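Endoglucanase (PDB 2YIK) probably hydrolyses internal beta-1,4-glucosidic bonds of cellulose. Local coordinates at residues 42-47 / 508-513. Residues are numbered along the deposited sequence; the frame is centred on the assembly and turned at random.
Sequences KALQYS and ACAGLY
Behind the helix face on which Ala43 and Leu44 meet Cys509, the ring of Tyr46 has Lys42 CE on one face, 3.5 Å above its plane and displaced toward the rim, while Gln45 OE1 lies in plane at its edge. The ring also meets that of Tyr472 with the planes roughly perpendicular, and its OH hydrogen-bonds Asp524 OD2. Across the interface, Cys509 does most of the touching. Its SG stands anti to its own carbonyl carbon (chi1 -70°) and reaches the methyl of Ala43, SG to CB 3.6 Å. Its CB presses directly on the Leu44 backbone, 3.6 Å from Leu44 CA, and lies 3.8 Å from Leu44 CB. The short axes approach to 8.4 Å, consistent with the small Ala43, Cys509 and Ala510 at the interface. The two segments run nearly antiparallel, at 161°, and join helix 40-47 to helix 499-516, the first and last helices of the modelled chain, consistent with closure of the (alpha/alpha)6 barrel of family 9 enzymes. Farther along, the isobutyl fork of Leu44 straddles the methyl of Ala510: CD1 and CD2 are each 4.1 Å from Ala510 CB. Phe145 of helix 142-147 touches both residues, and Met425 of helix 416-428 packs against Cys509. No hydrogen bond crosses between the segments. The buried Ser47 hydroxyl instead donates back to its own helix, OG to Leu44 O at 2.7 Å, approaching at a C=O...O angle of 123° and somewhat tilted from the carbonyl plane.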
ATOM      1  N   LYS A  42      16.221 -11.698   6.542  1.00 30.72           N
ATOM      2  CA  LYS A  42      15.945 -11.012   7.793  1.00 29.32           C
ATOM      3  C   LYS A  42      15.265  -9.673   7.509  1.00 28.66           C
ATOM      4  O   LYS A  42      14.414  -9.222   8.278  1.00 27.70           O
ATOM      5  CB  LYS A  42      17.248 -10.784   8.560  1.00 31.21           C
ATOM      6  CG  LYS A  42      17.084  -9.932   9.805  1.00 33.67           C
ATOM      7  CD  LYS A  42      18.414  -9.682  10.521  1.00 35.63           C
ATOM      8  CE  LYS A  42      18.266  -8.541  11.527  1.00 37.42           C
ATOM      9  NZ  LYS A  42      19.483  -8.350  12.368  1.00 37.74           N
ATOM     10  N   ALA A  43      15.643  -9.034   6.406  1.00 26.83           N
ATOM     11  CA  ALA A  43      15.052  -7.747   6.043  1.00 26.49           C
ATOM     12  C   ALA A  43      13.563  -7.941   5.766  1.00 25.73           C
ATOM     13  O   ALA A  43      12.727  -7.141   6.190  1.00 26.02           O
ATOM     14  CB  ALA A  43      15.753  -7.180   4.818  1.00 26.00           C
ATOM     15  N   LEU A  44      13.237  -9.016   5.057  1.00 26.56           N
ATOM     16  CA  LEU A  44      11.847  -9.335   4.742  1.00 27.46           C
ATOM     17  C   LEU A  44      11.093  -9.567   6.047  1.00 27.92           C
ATOM     18  O   LEU A  44      10.025  -8.995   6.280  1.00 26.71           O
ATOM     19  CB  LEU A  44      11.768 -10.598   3.873  1.00 26.60           C
ATOM     20  CG  LEU A  44      10.356 -11.136   3.615  1.00 28.05           C
ATOM     21  CD1 LEU A  44       9.526 -10.057   2.925  1.00 27.57           C
ATOM     22  CD2 LEU A  44      10.410 -12.394   2.754  1.00 24.82           C
ATOM     23  N   GLN A  45      11.659 -10.416   6.900  1.00 28.97           N
ATOM     24  CA  GLN A  45      11.045 -10.717   8.186  1.00 29.36           C
ATOM     25  C   GLN A  45      10.737  -9.444   8.955  1.00 28.83           C
ATOM     26  O   GLN A  45       9.597  -9.208   9.358  1.00 28.97           O
ATOM     27  CB  GLN A  45      11.971 -11.605   9.018  1.00 31.57           C
ATOM     28  CG  GLN A  45      11.583 -11.693  10.480  1.00 32.47           C
ATOM     29  CD  GLN A  45      12.626 -12.416  11.325  1.00 35.27           C
ATOM     30  OE1 GLN A  45      13.831 -12.217  11.148  1.00 33.76           O
ATOM     31  NE2 GLN A  45      12.167 -13.243  12.257  1.00 34.61           N
ATOM     32  N   TYR A  46      11.761  -8.623   9.158  1.00 28.03           N
ATOM     33  CA  TYR A  46      11.599  -7.375   9.885  1.00 28.65           C
ATOM     34  C   TYR A  46      10.625  -6.389   9.240  1.00 29.01           C
ATOM     35  O   TYR A  46       9.824  -5.765   9.936  1.00 29.00           O
ATOM     36  CB  TYR A  46      12.961  -6.693  10.066  1.00 30.10           C
ATOM     37  CG  TYR A  46      13.759  -7.186  11.256  1.00 31.07           C
ATOM     38  CD1 TYR A  46      13.963  -8.548  11.470  1.00 30.81           C
ATOM     39  CD2 TYR A  46      14.329  -6.286  12.156  1.00 30.76           C
ATOM     40  CE1 TYR A  46      14.711  -9.003  12.547  1.00 32.75           C
ATOM     41  CE2 TYR A  46      15.081  -6.729  13.241  1.00 32.00           C
ATOM     42  CZ  TYR A  46      15.270  -8.089  13.429  1.00 32.72           C
ATOM     43  OH  TYR A  46      16.026  -8.538  14.490  1.00 31.69           O
ATOM     44  N   SER A  47      10.684  -6.256   7.917  1.00 28.95           N
ATOM     45  CA  SER A  47       9.829  -5.299   7.206  1.00 28.35           C
ATOM     46  C   SER A  47       8.343  -5.308   7.562  1.00 28.86           C
ATOM     47  O   SER A  47       7.723  -4.249   7.630  1.00 27.71           O
ATOM     48  CB  SER A  47       9.982  -5.455   5.680  1.00 28.36           C
ATOM     49  OG  SER A  47       9.360  -6.631   5.192  1.00 26.57           O
ATOM     50  N   ALA A 508      10.305  -5.871  -2.146  1.00 23.38           N
ATOM     51  CA  ALA A 508      11.678  -5.744  -2.628  1.00 24.00           C
ATOM     52  C   ALA A 508      12.595  -6.711  -1.875  1.00 23.14           C
ATOM     53  O   ALA A 508      13.471  -7.332  -2.470  1.00 24.23           O
ATOM     54  CB  ALA A 508      12.168  -4.307  -2.458  1.00 21.70           C
ATOM     55  N   CYS A 509      12.394  -6.822  -0.566  1.00 23.62           N
ATOM     56  CA  CYS A 509      13.190  -7.734   0.251  1.00 24.20           C
ATOM     57  C   CYS A 509      12.999  -9.159  -0.242  1.00 24.86           C
ATOM     58  O   CYS A 509      13.974  -9.892  -0.415  1.00 24.84           O
ATOM     59  CB  CYS A 509      12.771  -7.648   1.716  1.00 25.52           C
ATOM     60  SG  CYS A 509      13.215  -6.094   2.542  1.00 25.93           S
ATOM     61  N   ALA A 510      11.741  -9.543  -0.471  1.00 25.11           N
ATOM     62  CA  ALA A 510      11.423 -10.882  -0.956  1.00 25.85           C
ATOM     63  C   ALA A 510      12.053 -11.111  -2.322  1.00 26.15           C
ATOM     64  O   ALA A 510      12.616 -12.175  -2.583  1.00 26.73           O
ATOM     65  CB  ALA A 510       9.908 -11.073  -1.049  1.00 23.50           C
ATOM     66  N   GLY A 511      11.937 -10.108  -3.190  1.00 25.34           N
ATOM     67  CA  GLY A 511      12.492 -10.209  -4.528  1.00 24.46           C
ATOM     68  C   GLY A 511      14.004 -10.350  -4.524  1.00 24.91           C
ATOM     69  O   GLY A 511      14.565 -11.089  -5.335  1.00 24.93           O
ATOM     70  N   LEU A 512      14.667  -9.630  -3.624  1.00 24.20           N
ATOM     71  CA  LEU A 512      16.124  -9.700  -3.518  1.00 26.52           C
ATOM     72  C   LEU A 512      16.540 -11.062  -2.984  1.00 27.11           C
ATOM     73  O   LEU A 512      17.563 -11.615  -3.389  1.00 28.30           O
ATOM     74  CB  LEU A 512      16.649  -8.592  -2.594  1.00 23.02           C
ATOM     75  CG  LEU A 512      16.643  -7.205  -3.239  1.00 24.61           C
ATOM     76  CD1 LEU A 512      16.790  -6.134  -2.175  1.00 24.26           C
ATOM     77  CD2 LEU A 512      17.755  -7.120  -4.273  1.00 22.63           C
ATOM     78  N   TYR A 513      15.747 -11.604  -2.068  1.00 27.90           N
ATOM     79  CA  TYR A 513      16.061 -12.910  -1.514  1.00 30.00           C
ATOM     80  C   TYR A 513      15.910 -13.949  -2.619  1.00 29.72           C
ATOM     81  O   TYR A 513      16.658 -14.926  -2.690  1.00 30.04           O
ATOM     82  CB  TYR A 513      15.119 -13.256  -0.364  1.00 30.93           C
ATOM     83  CG  TYR A 513      15.489 -14.564   0.286  1.00 33.67           C
ATOM     84  CD1 TYR A 513      16.623 -14.664   1.095  1.00 33.98           C
ATOM     85  CD2 TYR A 513      14.746 -15.717   0.042  1.00 33.65           C
ATOM     86  CE1 TYR A 513      17.011 -15.891   1.647  1.00 34.56           C
ATOM     87  CE2 TYR A 513      15.124 -16.942   0.581  1.00 35.77           C
ATOM     88  CZ  TYR A 513      16.256 -17.022   1.381  1.00 34.86           C
ATOM     89  OH  TYR A 513      16.621 -18.238   1.914  1.00 37.29           O
TER